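Local coordinates for protein succinylglutamate desuccinylase (Chromobacterium violaceum, PDB 1YW4) that probably hydrolyses N-succinyl-L-glutamate to succinate and glutamate with one zinc ion per subunit, the last step of arginine breakdown by the AST pathway, at residues T2-H10 with I63-A74; G303-P311 with A321-R329. All blocks are in the same frame, centred on the assembly; numbering follows the deposited sequence.

Contact 1: residues T2-H10 with I63-A74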
loop_
_atom_site.group_PDB
_atom_site.type_symbol
_atom_site.label_atom_id
_atom_site.label_comp_id
_atom_site.label_asym_id
_atom_site.label_seq_id
_atom_site.Cartn_x
_atom_site.Cartn_y
_atom_site.Cartn_z
ATOM N N THR A 2 19.905 -53.738 5.312
ATOM C CA THR A 2 20.050 -52.517 4.468
ATOM C C THR A 2 18.888 -51.561 4.764
ATOM O O THR A 2 18.002 -51.887 5.557
ATOM C CB THR A 2 20.036 -52.893 2.970
ATOM O OG1 THR A 2 20.400 -51.755 2.180
ATOM C CG2 THR A 2 18.651 -53.364 2.556
ATOM N N HIS A 3 18.894 -50.389 4.134
ATOM C CA HIS A 3 17.825 -49.413 4.331
ATOM C C HIS A 3 17.251 -48.964 2.992
ATOM O O HIS A 3 17.901 -49.085 1.954
ATOM C CB HIS A 3 18.332 -48.193 5.117
ATOM C CG HIS A 3 19.391 -47.406 4.410
ATOM N ND1 HIS A 3 19.155 -46.725 3.236
ATOM C CD2 HIS A 3 20.694 -47.191 4.715
ATOM C CE1 HIS A 3 20.265 -46.125 2.846
ATOM N NE2 HIS A 3 21.215 -46.391 3.725
ATOM N N SER A 4 16.030 -48.442 3.027
ATOM C CA SER A 4 15.349 -47.982 1.823
ATOM C C SER A 4 16.119 -46.883 1.102
ATOM O O SER A 4 16.716 -46.008 1.732
ATOM C CB SER A 4 13.953 -47.467 2.181
ATOM O OG SER A 4 13.279 -46.972 1.036
ATOM N N PRO A 5 16.126 -46.924 -0.240
ATOM C CA PRO A 5 16.834 -45.904 -1.023
ATOM C C PRO A 5 16.065 -44.585 -0.950
ATOM O O PRO A 5 16.587 -43.514 -1.272
ATOM C CB PRO A 5 16.840 -46.495 -2.430
ATOM C CG PRO A 5 15.553 -47.250 -2.479
ATOM C CD PRO A 5 15.508 -47.933 -1.120
ATOM N N SER A 6 14.814 -44.687 -0.511
ATOM C CA SER A 6 13.940 -43.537 -0.362
ATOM C C SER A 6 13.923 -43.060 1.088
ATOM O O SER A 6 13.556 -43.810 1.993
ATOM C CB SER A 6 12.514 -43.898 -0.792
ATOM O OG SER A 6 11.592 -42.854 -0.499
ATOM N N PHE A 7 14.312 -41.806 1.295
ATOM C CA PHE A 7 14.322 -41.217 2.622
ATOM C C PHE A 7 12.879 -41.162 3.119
ATOM O O PHE A 7 12.597 -41.459 4.280
ATOM C CB PHE A 7 14.934 -39.810 2.569
ATOM C CG PHE A 7 16.446 -39.809 2.443
ATOM C CD1 PHE A 7 17.239 -39.291 3.458
ATOM C CD2 PHE A 7 17.073 -40.350 1.318
ATOM C CE1 PHE A 7 18.634 -39.305 3.372
ATOM C CE2 PHE A 7 18.475 -40.369 1.221
ATOM C CZ PHE A 7 19.251 -39.846 2.250
ATOM N N LEU A 8 11.965 -40.812 2.221
ATOM C CA LEU A 8 10.555 -40.709 2.562
ATOM C C LEU A 8 9.981 -42.023 3.081
ATOM O O LEU A 8 9.344 -42.059 4.137
ATOM C CB LEU A 8 9.762 -40.221 1.337
ATOM C CG LEU A 8 8.228 -40.083 1.418
ATOM C CD1 LEU A 8 7.598 -41.388 1.031
ATOM C CD2 LEU A 8 7.772 -39.633 2.815
ATOM N N GLN A 9 10.222 -43.106 2.349
ATOM C CA GLN A 9 9.708 -44.412 2.742
ATOM C C GLN A 9 10.304 -44.875 4.070
ATOM O O GLN A 9 9.635 -45.531 4.871
ATOM C CB GLN A 9 9.997 -45.449 1.654
ATOM C CG GLN A 9 9.056 -46.622 1.718
ATOM C CD GLN A 9 7.606 -46.170 1.654
ATOM O OE1 GLN A 9 7.178 -45.533 0.688
ATOM N NE2 GLN A 9 6.847 -46.484 2.695
ATOM N N HIS A 10 11.570 -44.547 4.298
ATOM C CA HIS A 10 12.213 -44.927 5.545
ATOM C C HIS A 10 11.453 -44.263 6.687
ATOM O O HIS A 10 11.157 -44.898 7.693
ATOM C CB HIS A 10 13.668 -44.465 5.572
ATOM C CG HIS A 10 14.360 -44.747 6.867
ATOM N ND1 HIS A 10 14.808 -46.004 7.218
ATOM C CD2 HIS A 10 14.646 -43.940 7.917
ATOM C CE1 HIS A 10 15.341 -45.957 8.427
ATOM N NE2 HIS A 10 15.254 -44.716 8.873
ATOM N N ILE A 63 6.791 -33.339 -1.737
ATOM C CA ILE A 63 7.358 -34.492 -1.031
ATOM C C ILE A 63 8.200 -35.359 -1.982
ATOM O O ILE A 63 9.337 -35.723 -1.660
ATOM C CB ILE A 63 6.236 -35.362 -0.402
ATOM C CG1 ILE A 63 5.390 -34.523 0.564
ATOM C CG2 ILE A 63 6.839 -36.542 0.331
ATOM C CD1 ILE A 63 4.191 -35.290 1.148
ATOM N N GLU A 64 7.648 -35.674 -3.154
ATOM C CA GLU A 64 8.360 -36.488 -4.141
ATOM C C GLU A 64 9.598 -35.760 -4.660
ATOM O O GLU A 64 10.633 -36.385 -4.874
ATOM C CB GLU A 64 7.446 -36.842 -5.327
ATOM C CG GLU A 64 6.132 -37.515 -4.933
ATOM C CD GLU A 64 5.272 -37.929 -6.128
ATOM O OE1 GLU A 64 5.091 -37.108 -7.052
ATOM O OE2 GLU A 64 4.762 -39.072 -6.137
ATOM N N VAL A 65 9.496 -34.445 -4.857
ATOM C CA VAL A 65 10.628 -33.658 -5.349
ATOM C C VAL A 65 11.767 -33.643 -4.329
ATOM O O VAL A 65 12.941 -33.768 -4.686
ATOM C CB VAL A 65 10.222 -32.203 -5.661
ATOM C CG1 VAL A 65 11.470 -31.360 -5.976
ATOM C CG2 VAL A 65 9.269 -32.178 -6.849
ATOM N N VAL A 66 11.420 -33.492 -3.056
ATOM C CA VAL A 66 12.436 -33.492 -2.015
ATOM C C VAL A 66 13.062 -34.880 -1.928
ATOM O O VAL A 66 14.283 -35.020 -1.960
ATOM C CB VAL A 66 11.842 -33.126 -0.638
ATOM C CG1 VAL A 66 12.870 -33.378 0.466
ATOM C CG2 VAL A 66 11.425 -31.661 -0.633
ATOM N N ASP A 67 12.224 -35.903 -1.834
ATOM C CA ASP A 67 12.718 -37.269 -1.732
ATOM C C ASP A 67 13.641 -37.640 -2.902
ATOM O O ASP A 67 14.636 -38.338 -2.711
ATOM C CB ASP A 67 11.546 -38.249 -1.642
ATOM C CG ASP A 67 11.979 -39.634 -1.215
ATOM O OD1 ASP A 67 12.665 -39.753 -0.172
ATOM O OD2 ASP A 67 11.632 -40.606 -1.916
ATOM N N GLY A 68 13.307 -37.174 -4.102
ATOM C CA GLY A 68 14.136 -37.455 -5.261
ATOM C C GLY A 68 15.529 -36.859 -5.101
ATOM O O GLY A 68 16.531 -37.496 -5.433
HETATM N N MSE A 69 15.586 -35.634 -4.585
HETATM C CA MSE A 69 16.847 -34.948 -4.359
HETATM C C MSE A 69 17.686 -35.711 -3.341
HETATM O O MSE A 69 18.877 -35.881 -3.535
HETATM C CB MSE A 69 16.620 -33.526 -3.837
HETATM C CG MSE A 69 15.979 -32.561 -4.818
HETATM SE SE MSE A 69 16.083 -30.729 -4.170
HETATM C CE MSE A 69 14.915 -30.887 -2.644
ATOM N N LEU A 70 17.066 -36.165 -2.255
ATOM C CA LEU A 70 17.801 -36.905 -1.230
ATOM C C LEU A 70 18.390 -38.199 -1.785
ATOM O O LEU A 70 19.524 -38.565 -1.470
ATOM C CB LEU A 70 16.891 -37.215 -0.041
ATOM C CG LEU A 70 16.394 -35.965 0.695
ATOM C CD1 LEU A 70 15.379 -36.342 1.778
ATOM C CD2 LEU A 70 17.594 -35.235 1.294
ATOM N N THR A 71 17.618 -38.896 -2.610
ATOM C CA THR A 71 18.106 -40.135 -3.197
ATOM C C THR A 71 19.302 -39.849 -4.108
ATOM O O THR A 71 20.279 -40.600 -4.115
ATOM C CB THR A 71 17.005 -40.854 -3.994
ATOM O OG1 THR A 71 15.867 -41.069 -3.148
ATOM C CG2 THR A 71 17.505 -42.213 -4.480
ATOM N N ASP A 72 19.238 -38.754 -4.863
ATOM C CA ASP A 72 20.351 -38.406 -5.746
ATOM C C ASP A 72 21.605 -38.057 -4.958
ATOM O O ASP A 72 22.720 -38.392 -5.365
ATOM C CB ASP A 72 19.979 -37.246 -6.671
ATOM C CG ASP A 72 19.065 -37.682 -7.804
ATOM O OD1 ASP A 72 18.985 -38.895 -8.059
ATOM O OD2 ASP A 72 18.437 -36.819 -8.445
ATOM N N ILE A 73 21.423 -37.387 -3.826
ATOM C CA ILE A 73 22.560 -37.021 -2.994
ATOM C C ILE A 73 23.217 -38.285 -2.449
ATOM O O ILE A 73 24.437 -38.446 -2.519
ATOM C CB ILE A 73 22.124 -36.116 -1.821
ATOM C CG1 ILE A 73 21.644 -34.772 -2.368
ATOM C CG2 ILE A 73 23.285 -35.927 -0.842
ATOM C CD1 ILE A 73 21.268 -33.766 -1.313
ATOM N N ALA A 74 22.398 -39.184 -1.911
ATOM C CA ALA A 74 22.889 -40.438 -1.356
ATOM C C ALA A 74 23.467 -41.344 -2.444
ATOM O O ALA A 74 24.228 -42.267 -2.156
ATOM C CB ALA A 74 21.762 -41.161 -0.620
#
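The ring of Phe7 has Leu70 over one face, in a CH-pi contact with Leu70 CB 3.7 Å from the ring centroid, and Ala74 at its edge, where Ala74 CB comes within 3.8 Å of Phe7 CE2. Phe7 sits as a knob in a hole formed by Asp67, Leu70, Thr71 and Ala74 of helix 61-75, and the small methyl of Ala74 leaves width for an aromatic ring. Trp21 meets the same ring edge to face.

The second flat group, the carboxylate of Asp67, takes hold of the start of helix 7-12. Ser6 OG donates to Asp67 OD2 on its syn side at 2.7 Å, and Leu8 N reaches Asp67 OD1, also at 2.7 Å, from 47° above the carboxylate plane. An aspartate suits the place because the first-turn amides of a helix have no carbonyl acceptor four residues back within it, and the nearby helix start would probably stabilise its negative charge. Ser6 is itself the N-cap. With OG anti to the backbone N (chi1 172°), its hydroxyl accepts from Gln9 N at 3.2 Å while giving its proton to Asp67, a double role that a small hydroxyl residue can fill. Beyond the carboxylate, the branched aliphatic chains of Leu8 and Ile63 close the contact, with Leu8 CG 4.0 Å from Ile63 CG2.

Contact 2: residues G303-P311 with A321-R329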
loop_
_atom_site.group_PDB
_atom_site.type_symbol
_atom_site.label_atom_id
_atom_site.label_comp_id
_atom_site.label_asym_id
_atom_site.label_seq_id
_atom_site.Cartn_x
_atom_site.Cartn_y
_atom_site.Cartn_z
ATOM N N GLY A 303 -11.341 -0.592 -6.682
ATOM C CA GLY A 303 -10.613 0.132 -7.707
ATOM C C GLY A 303 -10.078 -0.775 -8.801
ATOM O O GLY A 303 -9.197 -0.388 -9.568
ATOM N N GLY A 304 -10.617 -1.986 -8.880
ATOM C CA GLY A 304 -10.163 -2.922 -9.891
ATOM C C GLY A 304 -8.756 -3.426 -9.630
ATOM O O GLY A 304 -8.124 -4.019 -10.508
ATOM N N GLU A 305 -8.261 -3.190 -8.422
ATOM C CA GLU A 305 -6.922 -3.630 -8.046
ATOM C C GLU A 305 -6.948 -4.776 -7.034
ATOM O O GLU A 305 -5.989 -5.539 -6.926
ATOM C CB GLU A 305 -6.130 -2.455 -7.459
ATOM C CG GLU A 305 -5.651 -1.436 -8.487
ATOM C CD GLU A 305 -4.534 -1.975 -9.360
ATOM O OE1 GLU A 305 -4.772 -2.957 -10.099
ATOM O OE2 GLU A 305 -3.414 -1.419 -9.300
ATOM N N GLU A 306 -8.049 -4.894 -6.299
ATOM C CA GLU A 306 -8.164 -5.938 -5.294
ATOM C C GLU A 306 -8.386 -7.332 -5.889
ATOM O O GLU A 306 -8.848 -7.475 -7.017
ATOM C CB GLU A 306 -9.294 -5.609 -4.314
ATOM C CG GLU A 306 -9.738 -4.157 -4.313
ATOM C CD GLU A 306 -10.887 -3.912 -5.279
ATOM O OE1 GLU A 306 -10.649 -3.848 -6.514
ATOM O OE2 GLU A 306 -12.037 -3.805 -4.792
ATOM N N ARG A 307 -8.030 -8.356 -5.121
ATOM C CA ARG A 307 -8.193 -9.738 -5.549
ATOM C C ARG A 307 -8.644 -10.547 -4.338
ATOM O O ARG A 307 -8.347 -10.191 -3.198
ATOM C CB ARG A 307 -6.867 -10.297 -6.084
ATOM C CG ARG A 307 -6.284 -9.534 -7.270
ATOM C CD ARG A 307 -4.869 -10.004 -7.576
ATOM N NE ARG A 307 -4.316 -9.369 -8.773
ATOM C CZ ARG A 307 -4.511 -9.800 -10.014
ATOM N NH1 ARG A 307 -5.247 -10.883 -10.235
ATOM N NH2 ARG A 307 -3.972 -9.143 -11.038
ATOM N N ILE A 308 -9.363 -11.630 -4.587
ATOM C CA ILE A 308 -9.850 -12.478 -3.510
ATOM C C ILE A 308 -8.799 -13.558 -3.250
ATOM O O ILE A 308 -8.152 -14.049 -4.178
ATOM C CB ILE A 308 -11.213 -13.124 -3.903
ATOM C CG1 ILE A 308 -11.890 -13.764 -2.685
ATOM C CG2 ILE A 308 -10.993 -14.157 -4.985
ATOM C CD1 ILE A 308 -12.139 -12.798 -1.534
ATOM N N LEU A 309 -8.614 -13.917 -1.989
ATOM C CA LEU A 309 -7.632 -14.937 -1.653
ATOM C C LEU A 309 -8.178 -15.851 -0.562
ATOM O O LEU A 309 -8.774 -15.383 0.405
ATOM C CB LEU A 309 -6.332 -14.272 -1.196
ATOM C CG LEU A 309 -5.153 -15.194 -0.882
ATOM C CD1 LEU A 309 -4.802 -16.028 -2.113
ATOM C CD2 LEU A 309 -3.950 -14.359 -0.453
ATOM N N PHE A 310 -7.990 -17.155 -0.744
ATOM C CA PHE A 310 -8.447 -18.163 0.211
ATOM C C PHE A 310 -9.924 -18.050 0.602
ATOM O O PHE A 310 -10.264 -18.050 1.782
ATOM C CB PHE A 310 -7.575 -18.107 1.467
ATOM C CG PHE A 310 -6.114 -18.285 1.187
ATOM C CD1 PHE A 310 -5.164 -17.563 1.900
ATOM C CD2 PHE A 310 -5.686 -19.171 0.204
ATOM C CE1 PHE A 310 -3.804 -17.714 1.633
ATOM C CE2 PHE A 310 -4.334 -19.333 -0.072
ATOM C CZ PHE A 310 -3.387 -18.601 0.644
ATOM N N PRO A 311 -10.825 -17.962 -0.387
ATOM C CA PRO A 311 -12.257 -17.855 -0.083
ATOM C C PRO A 311 -12.804 -19.130 0.572
ATOM O O PRO A 311 -12.485 -20.238 0.143
ATOM C CB PRO A 311 -12.875 -17.608 -1.454
ATOM C CG PRO A 311 -11.990 -18.419 -2.350
ATOM C CD PRO A 311 -10.604 -18.052 -1.841
ATOM N N ALA A 321 -14.483 -15.410 5.959
ATOM C CA ALA A 321 -14.706 -16.413 4.931
ATOM C C ALA A 321 -13.913 -16.072 3.677
ATOM O O ALA A 321 -14.276 -16.466 2.568
ATOM C CB ALA A 321 -16.185 -16.493 4.603
ATOM N N GLY A 322 -12.822 -15.340 3.861
ATOM C CA GLY A 322 -11.996 -14.955 2.735
ATOM C C GLY A 322 -11.254 -13.667 3.014
ATOM O O GLY A 322 -11.596 -12.931 3.940
ATOM N N ILE A 323 -10.230 -13.393 2.214
ATOM C CA ILE A 323 -9.446 -12.184 2.385
ATOM C C ILE A 323 -9.266 -11.417 1.078
ATOM O O ILE A 323 -8.948 -11.994 0.035
ATOM C CB ILE A 323 -8.051 -12.491 2.973
ATOM C CG1 ILE A 323 -7.296 -13.457 2.062
ATOM C CG2 ILE A 323 -8.192 -13.085 4.368
ATOM C CD1 ILE A 323 -5.880 -13.758 2.532
ATOM N N VAL A 324 -9.493 -10.110 1.145
ATOM C CA VAL A 324 -9.335 -9.245 -0.009
ATOM C C VAL A 324 -7.935 -8.649 0.065
ATOM O O VAL A 324 -7.581 -7.980 1.042
ATOM C CB VAL A 324 -10.391 -8.117 -0.012
ATOM C CG1 VAL A 324 -10.128 -7.156 -1.164
ATOM C CG2 VAL A 324 -11.788 -8.719 -0.140
ATOM N N VAL A 325 -7.129 -8.920 -0.955
ATOM C CA VAL A 325 -5.768 -8.405 -0.999
ATOM C C VAL A 325 -5.667 -7.264 -2.004
ATOM O O VAL A 325 -6.513 -7.127 -2.889
ATOM C CB VAL A 325 -4.755 -9.505 -1.407
ATOM C CG1 VAL A 325 -4.754 -10.628 -0.380
ATOM C CG2 VAL A 325 -5.104 -10.048 -2.790
ATOM N N GLU A 326 -4.622 -6.454 -1.849
ATOM C CA GLU A 326 -4.347 -5.315 -2.723
ATOM C C GLU A 326 -2.860 -5.287 -3.054
ATOM O O GLU A 326 -2.038 -5.829 -2.317
ATOM C CB GLU A 326 -4.721 -4.009 -2.020
ATOM C CG GLU A 326 -3.955 -3.794 -0.723
ATOM C CD GLU A 326 -4.274 -2.474 -0.058
ATOM O OE1 GLU A 326 -3.669 -2.195 0.992
ATOM O OE2 GLU A 326 -5.123 -1.723 -0.581
ATOM N N PRO A 327 -2.493 -4.642 -4.168
ATOM C CA PRO A 327 -1.092 -4.544 -4.591
ATOM C C PRO A 327 -0.211 -3.981 -3.476
ATOM O O PRO A 327 -0.637 -3.115 -2.712
ATOM C CB PRO A 327 -1.162 -3.605 -5.797
ATOM C CG PRO A 327 -2.520 -3.907 -6.383
ATOM C CD PRO A 327 -3.386 -3.985 -5.143
ATOM N N ALA A 328 1.011 -4.488 -3.381
ATOM C CA ALA A 328 1.951 -4.031 -2.367
ATOM C C ALA A 328 3.228 -3.578 -3.054
ATOM O O ALA A 328 3.750 -4.266 -3.929
ATOM C CB ALA A 328 2.255 -5.153 -1.372
ATOM N N ARG A 329 3.719 -2.413 -2.658
ATOM C CA ARG A 329 4.932 -1.862 -3.244
ATOM C C ARG A 329 6.046 -1.846 -2.205
ATOM O O ARG A 329 5.800 -1.588 -1.030
ATOM C CB ARG A 329 4.667 -0.436 -3.743
ATOM C CG ARG A 329 3.526 -0.309 -4.757
ATOM C CD ARG A 329 3.859 -0.971 -6.087
ATOM N NE ARG A 329 5.009 -0.356 -6.750
ATOM C CZ ARG A 329 5.021 0.874 -7.258
ATOM N NH1 ARG A 329 3.944 1.643 -7.188
ATOM N NH2 ARG A 329 6.118 1.340 -7.840
#
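Leu309 and Ile323 face each other across a beta hairpin of the barrel-sandwich hybrid domain, their side chains side by side and pointing the same way. Ile323 holds CG1 between its backbone N and carbonyl carbon (chi1 58°), a crowded position that swings this branch toward the partner strand. There CG1 meets Leu309 CB at a tight 3.5 Å. Leu309 turns CG opposite its own N (chi1 -176°) and sends CD2 to Val325 CG1, 3.8 Å away. The other methyl of Val325, CG2, packs against Arg307 CB. Thus Arg307 lends its aliphatic root to this face, while its extended chain carries the guanidinium away to the carbonyl of Phe282. Ile308 and Val324 take the opposite face; Ile308 CD1 lies 3.6 Å from Ile323 O and only loosely near Val324 CG2, while Val324 CG1 neighbours Glu306 CB. Beta-branched Ile323, Val324 and Val325 suit the extended backbone.

The antiparallel backbones are joined by reciprocal bonds at two hydrogen-bonded pairs, among them Val325 N to Arg307 O (2.9 Å) and Leu309 N to Ile323 O (2.8 Å). The corner lies at Ala321, and Gly322 follows with a phi of 153°, where a side chain would jam against the preceding carbonyl. Phe310 leaves the strand with Leu309 CG 3.6 Å above one ring face, toward the rim. The side chain of Phe310 lies about 6 Å from that of Glu214, the predicted active-site residue.

Strand 257-265 flanks strand 320-328 and strand 283-284 flanks strand 307-309, while Leu189 of strand 187-190 packs against Leu309 and Val325.

From the N terminus, contact 1 comes first: it closes a loop of 52 residues that runs through strands 20-23, 27-33, 36-39 and 48-53 and includes the zinc ligands His56 and Glu59, so that the start of the chain is tied to a helix of the catalytic domain. The chain then contributes the third ligand, His149, and Glu214, the predicted active-site residue, before reaching the hairpin. There contact 2 closes a loop of only nine residues, pairing strand 307-309 with strand 320-328 between strands 283-284 and 257-265. The two loops follow in series, neither nesting nor crossing. The centres of contacts 1 and 2 lie about 39 Å apart, on opposite sides of the chain's centre.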